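Local coordinates for hypothetical protein (Bacteroides thetaiotaomicron, PDB 2OBB) that is of unknown function but binds a magnesium ion and is probably a hydrolase of the HAD type, at residues A[33-47]-A[63-75]. Sequence-based numbering, arbitrary orientation. Where two conformers were deposited one is given.
Sequences LKLLQQEKHRLILWS and ARGLEFYAANKDY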
# COMPACT_ATOMS: atom_id res chain seq x y z
N LEU A 33 -0.74 5.26 16.65
CA LEU A 33 -0.47 6.27 15.67
C LEU A 33 0.01 7.55 16.38
O LEU A 33 1.00 8.17 15.96
CB LEU A 33 -1.70 6.51 14.79
CG LEU A 33 -2.02 5.45 13.73
CD1 LEU A 33 -3.42 5.67 13.09
CD2 LEU A 33 -0.94 5.40 12.66
N LYS A 34 -0.65 7.92 17.48
CA LYS A 34 -0.20 9.10 18.23
C LYS A 34 1.20 8.88 18.77
O LYS A 34 2.03 9.78 18.71
CB LYS A 34 -1.16 9.45 19.34
CG LYS A 34 -2.36 10.26 18.83
CD LYS A 34 -3.64 9.87 19.52
CE LYS A 34 -3.80 10.46 20.90
NZ LYS A 34 -5.05 9.93 21.57
N LEU A 35 1.47 7.69 19.28
CA LEU A 35 2.82 7.39 19.72
C LEU A 35 3.79 7.60 18.56
O LEU A 35 4.85 8.16 18.78
CB LEU A 35 2.93 5.97 20.29
CG LEU A 35 4.26 5.53 20.88
CD1 LEU A 35 4.88 6.58 21.83
CD2 LEU A 35 4.01 4.23 21.63
N LEU A 36 3.44 7.19 17.34
CA LEU A 36 4.32 7.38 16.17
C LEU A 36 4.62 8.86 15.83
O LEU A 36 5.75 9.22 15.54
CB LEU A 36 3.78 6.64 14.93
CG LEU A 36 3.86 5.10 14.98
CD1 LEU A 36 3.06 4.45 13.87
CD2 LEU A 36 5.31 4.57 15.00
N GLN A 37 3.58 9.69 15.87
CA GLN A 37 3.71 11.15 15.82
C GLN A 37 4.63 11.73 16.88
O GLN A 37 5.43 12.62 16.57
CB GLN A 37 2.35 11.82 15.97
CG GLN A 37 1.45 11.57 14.85
CD GLN A 37 0.18 12.36 15.01
OE1 GLN A 37 -0.28 12.56 16.14
NE2 GLN A 37 -0.40 12.81 13.89
N GLN A 38 4.50 11.25 18.12
CA GLN A 38 5.39 11.66 19.22
C GLN A 38 6.83 11.39 18.81
O GLN A 38 7.73 12.16 19.16
CB GLN A 38 5.10 10.88 20.51
CG GLN A 38 5.51 11.61 21.79
CD GLN A 38 6.43 10.80 22.72
OE1 GLN A 38 7.13 11.38 23.55
NE2 GLN A 38 6.43 9.48 22.58
N GLU A 39 7.03 10.31 18.07
CA GLU A 39 8.38 9.93 17.63
C GLU A 39 8.80 10.68 16.36
O GLU A 39 9.83 10.37 15.78
CB GLU A 39 8.48 8.42 17.41
CG GLU A 39 7.69 7.60 18.43
CD GLU A 39 8.53 6.58 19.19
OE1 GLU A 39 9.79 6.66 19.14
OE2 GLU A 39 7.91 5.72 19.86
N LYS A 40 7.96 11.64 15.95
CA LYS A 40 8.24 12.59 14.85
C LYS A 40 7.91 12.08 13.44
O LYS A 40 8.32 12.70 12.46
CB LYS A 40 9.68 13.12 14.89
CG LYS A 40 10.11 13.74 16.21
CD LYS A 40 9.12 14.75 16.79
CE LYS A 40 9.71 15.32 18.09
NZ LYS A 40 8.68 15.95 18.96
N HIS A 41 7.18 10.97 13.34
CA HIS A 41 6.75 10.47 12.03
C HIS A 41 5.59 11.36 11.60
O HIS A 41 4.91 11.94 12.44
CB HIS A 41 6.33 8.99 12.09
CG HIS A 41 7.46 8.07 12.44
ND1 HIS A 41 8.54 7.87 11.61
CD2 HIS A 41 7.70 7.34 13.55
CE1 HIS A 41 9.40 7.05 12.19
NE2 HIS A 41 8.91 6.71 13.37
N ARG A 42 5.40 11.49 10.29
CA ARG A 42 4.25 12.19 9.76
C ARG A 42 3.22 11.14 9.37
O ARG A 42 3.61 10.14 8.78
CB ARG A 42 4.61 12.99 8.52
CG ARG A 42 5.42 14.23 8.78
CD ARG A 42 5.81 14.86 7.46
NE ARG A 42 6.41 16.17 7.67
CZ ARG A 42 6.85 16.97 6.71
NH1 ARG A 42 6.75 16.61 5.43
NH2 ARG A 42 7.37 18.12 7.02
N LEU A 43 1.95 11.36 9.70
CA LEU A 43 0.86 10.49 9.30
C LEU A 43 0.04 11.15 8.22
O LEU A 43 -0.41 12.28 8.38
CB LEU A 43 -0.04 10.14 10.49
CG LEU A 43 0.70 9.62 11.74
CD1 LEU A 43 -0.33 9.21 12.80
CD2 LEU A 43 1.66 8.48 11.44
N ILE A 44 -0.16 10.45 7.12
CA ILE A 44 -1.05 10.92 6.08
C ILE A 44 -2.18 9.93 5.95
O ILE A 44 -1.94 8.75 5.76
CB ILE A 44 -0.32 11.08 4.72
CG1 ILE A 44 0.80 12.12 4.84
CG2 ILE A 44 -1.29 11.47 3.62
CD1 ILE A 44 1.48 12.39 3.50
N LEU A 45 -3.41 10.40 6.06
CA LEU A 45 -4.56 9.54 5.81
C LEU A 45 -4.63 9.20 4.33
O LEU A 45 -4.51 10.10 3.47
CB LEU A 45 -5.83 10.19 6.31
CG LEU A 45 -7.07 9.29 6.33
CD1 LEU A 45 -6.88 8.06 7.26
CD2 LEU A 45 -8.26 10.15 6.78
N TRP A 46 -4.78 7.91 4.03
CA TRP A 46 -4.74 7.41 2.66
C TRP A 46 -5.91 6.47 2.47
O TRP A 46 -5.82 5.29 2.82
CB TRP A 46 -3.41 6.68 2.44
CG TRP A 46 -2.98 6.31 1.04
CD1 TRP A 46 -2.32 5.18 0.71
CD2 TRP A 46 -3.13 7.08 -0.19
NE1 TRP A 46 -2.04 5.18 -0.64
CE2 TRP A 46 -2.52 6.32 -1.21
CE3 TRP A 46 -3.71 8.31 -0.51
CZ2 TRP A 46 -2.46 6.76 -2.55
CZ3 TRP A 46 -3.67 8.75 -1.83
CH2 TRP A 46 -3.03 7.97 -2.85
N SER A 47 -7.01 7.01 1.95
CA SER A 47 -8.29 6.33 1.87
C SER A 47 -8.97 6.57 0.54
O SER A 47 -8.82 7.64 -0.06
CB SER A 47 -9.18 6.85 2.98
OG SER A 47 -10.40 6.16 3.01
N ALA A 63 -11.64 13.76 16.90
CA ALA A 63 -12.33 13.61 18.19
C ALA A 63 -11.58 12.72 19.19
O ALA A 63 -11.84 12.76 20.38
CB ALA A 63 -13.73 13.10 17.97
N ARG A 64 -10.66 11.90 18.68
CA ARG A 64 -9.83 11.03 19.49
C ARG A 64 -8.43 11.62 19.59
O ARG A 64 -7.47 10.96 20.03
CB ARG A 64 -9.84 9.62 18.90
CG ARG A 64 -11.09 8.83 19.30
CD ARG A 64 -11.57 7.82 18.27
NE ARG A 64 -12.90 7.32 18.62
CZ ARG A 64 -14.05 7.88 18.22
NH1 ARG A 64 -14.05 8.95 17.43
NH2 ARG A 64 -15.22 7.37 18.61
N GLY A 65 -8.31 12.88 19.20
CA GLY A 65 -7.05 13.59 19.26
C GLY A 65 -6.03 13.10 18.26
O GLY A 65 -4.82 13.23 18.50
N LEU A 66 -6.50 12.52 17.16
CA LEU A 66 -5.62 12.12 16.06
C LEU A 66 -5.83 13.03 14.86
O LEU A 66 -6.93 13.06 14.26
CB LEU A 66 -5.78 10.63 15.68
CG LEU A 66 -5.12 10.11 14.40
CD1 LEU A 66 -3.58 10.32 14.38
CD2 LEU A 66 -5.51 8.64 14.13
N GLU A 67 -4.78 13.77 14.52
CA GLU A 67 -4.79 14.76 13.45
C GLU A 67 -3.66 14.46 12.49
O GLU A 67 -2.54 14.14 12.92
CB GLU A 67 -4.64 16.16 14.04
CG GLU A 67 -5.73 17.10 13.59
CD GLU A 67 -6.05 18.20 14.60
OE1 GLU A 67 -5.12 18.88 15.12
OE2 GLU A 67 -7.27 18.41 14.87
N PHE A 68 -3.97 14.54 11.19
CA PHE A 68 -3.06 14.10 10.15
C PHE A 68 -2.19 15.22 9.58
O PHE A 68 -2.63 16.37 9.49
CB PHE A 68 -3.84 13.38 9.04
CG PHE A 68 -4.41 12.08 9.49
CD1 PHE A 68 -3.59 10.96 9.62
CD2 PHE A 68 -5.74 11.99 9.86
CE1 PHE A 68 -4.11 9.77 10.09
CE2 PHE A 68 -6.27 10.80 10.34
CZ PHE A 68 -5.45 9.70 10.44
N TYR A 69 -0.95 14.88 9.21
CA TYR A 69 -0.12 15.83 8.46
C TYR A 69 -0.88 16.26 7.23
O TYR A 69 -0.81 17.43 6.85
CB TYR A 69 1.21 15.24 8.01
CG TYR A 69 2.07 16.19 7.18
CD1 TYR A 69 2.68 17.32 7.76
CD2 TYR A 69 2.28 15.97 5.83
CE1 TYR A 69 3.47 18.20 6.99
CE2 TYR A 69 3.06 16.83 5.06
CZ TYR A 69 3.65 17.94 5.64
OH TYR A 69 4.42 18.76 4.85
N ALA A 70 -1.56 15.30 6.59
CA ALA A 70 -2.46 15.55 5.45
C ALA A 70 -3.39 14.38 5.20
O ALA A 70 -3.19 13.31 5.76
CB ALA A 70 -1.67 15.91 4.15
N ALA A 71 -4.38 14.60 4.33
CA ALA A 71 -5.37 13.60 3.91
C ALA A 71 -5.38 13.48 2.40
O ALA A 71 -5.82 14.41 1.68
CB ALA A 71 -6.76 13.97 4.39
N ASN A 72 -4.91 12.33 1.91
CA ASN A 72 -4.90 11.98 0.50
C ASN A 72 -4.15 13.01 -0.32
O ASN A 72 -4.43 13.22 -1.51
CB ASN A 72 -6.33 11.76 -0.04
CG ASN A 72 -7.05 10.61 0.67
OD1 ASN A 72 -6.42 9.76 1.29
ND2 ASN A 72 -8.38 10.60 0.57
N LYS A 73 -3.22 13.69 0.34
CA LYS A 73 -2.28 14.55 -0.36
C LYS A 73 -0.91 14.28 0.22
O LYS A 73 -0.79 13.70 1.32
CB LYS A 73 -2.62 16.02 -0.16
CG LYS A 73 -4.05 16.46 -0.41
CD LYS A 73 -4.13 17.97 -0.21
CE LYS A 73 -5.56 18.47 -0.18
NZ LYS A 73 -6.34 17.75 -1.21
N ASP A 74 0.11 14.70 -0.51
CA ASP A 74 1.49 14.57 -0.06
C ASP A 74 1.85 15.65 0.95
O ASP A 74 2.79 15.50 1.73
CB ASP A 74 2.47 14.57 -1.24
CG ASP A 74 2.66 13.19 -1.82
OD1 ASP A 74 2.67 12.22 -1.02
OD2 ASP A 74 2.76 13.05 -3.06
N TYR A 75 1.09 16.74 0.91
CA TYR A 75 1.25 17.83 1.85
C TYR A 75 0.00 18.71 1.76
O TYR A 75 -0.54 18.91 0.66
CB TYR A 75 2.55 18.62 1.61
CG TYR A 75 2.83 18.95 0.16
CD1 TYR A 75 2.31 20.11 -0.43
CD2 TYR A 75 3.64 18.13 -0.62
CE1 TYR A 75 2.58 20.42 -1.75
CE2 TYR A 75 3.92 18.44 -1.95
CZ TYR A 75 3.38 19.59 -2.50
OH TYR A 75 3.63 19.91 -3.81
O HOH W 1 -2.64 13.86 16.44
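Phe68 lies with one face against Leu45, whose CB sits 3.8 Å from the ring centroid and almost on the ring normal, while Leu66 CD1 leans on the opposite face near the rim. Leu66 then spreads its two methyls, CD1 meeting Leu43 CD1 and CD2 meeting Leu33 CD1, and so fills the corner between strand 42-45 and helix 29-38. At the outer margin Arg42, extended from CG to NE, runs over Tyr69: CD stands above the ring centre, and the guanidinium lies flat but off-centre, planes 13° apart, with CZ 4.0 Å from the ring centroid in a cation-pi contact.

Strand 42-45 pairs in parallel with the short, weakly bonded strand 70-71. Leu43 O takes Tyr69 N, Leu45 N gives to Ala70 O at 2.9 Å, and Leu45 O receives Asn72 N at 2.8 Å. Farther along the chain, Asn72 OD1 accepts Ser47 N at 2.9 Å, the donor tilted 19° from the carbonyl plane.

On the helix side, Gln37 NE2 donates to Glu67 O at 2.7 Å, in its own amide plane, while its OE1 receives a water that also joins Gly65 O and Glu67 N. Lys34, bent at chi2 and chi3, brings NZ to Arg64 O at 3.0 Å.

Helix 51-62 links the two strands as a beta-alpha-beta crossover, its Leu54 touching Leu45 and Asn72. Ser47 lies close to the magnesium ligands Asp9 and Asp11, which is consistent with the bond from Ser47 N to Asn72 OD1 helping to position the chain around Ser47 beside the metal site, whereas Gln37 and Lys34 tie down polar backbone at the far end.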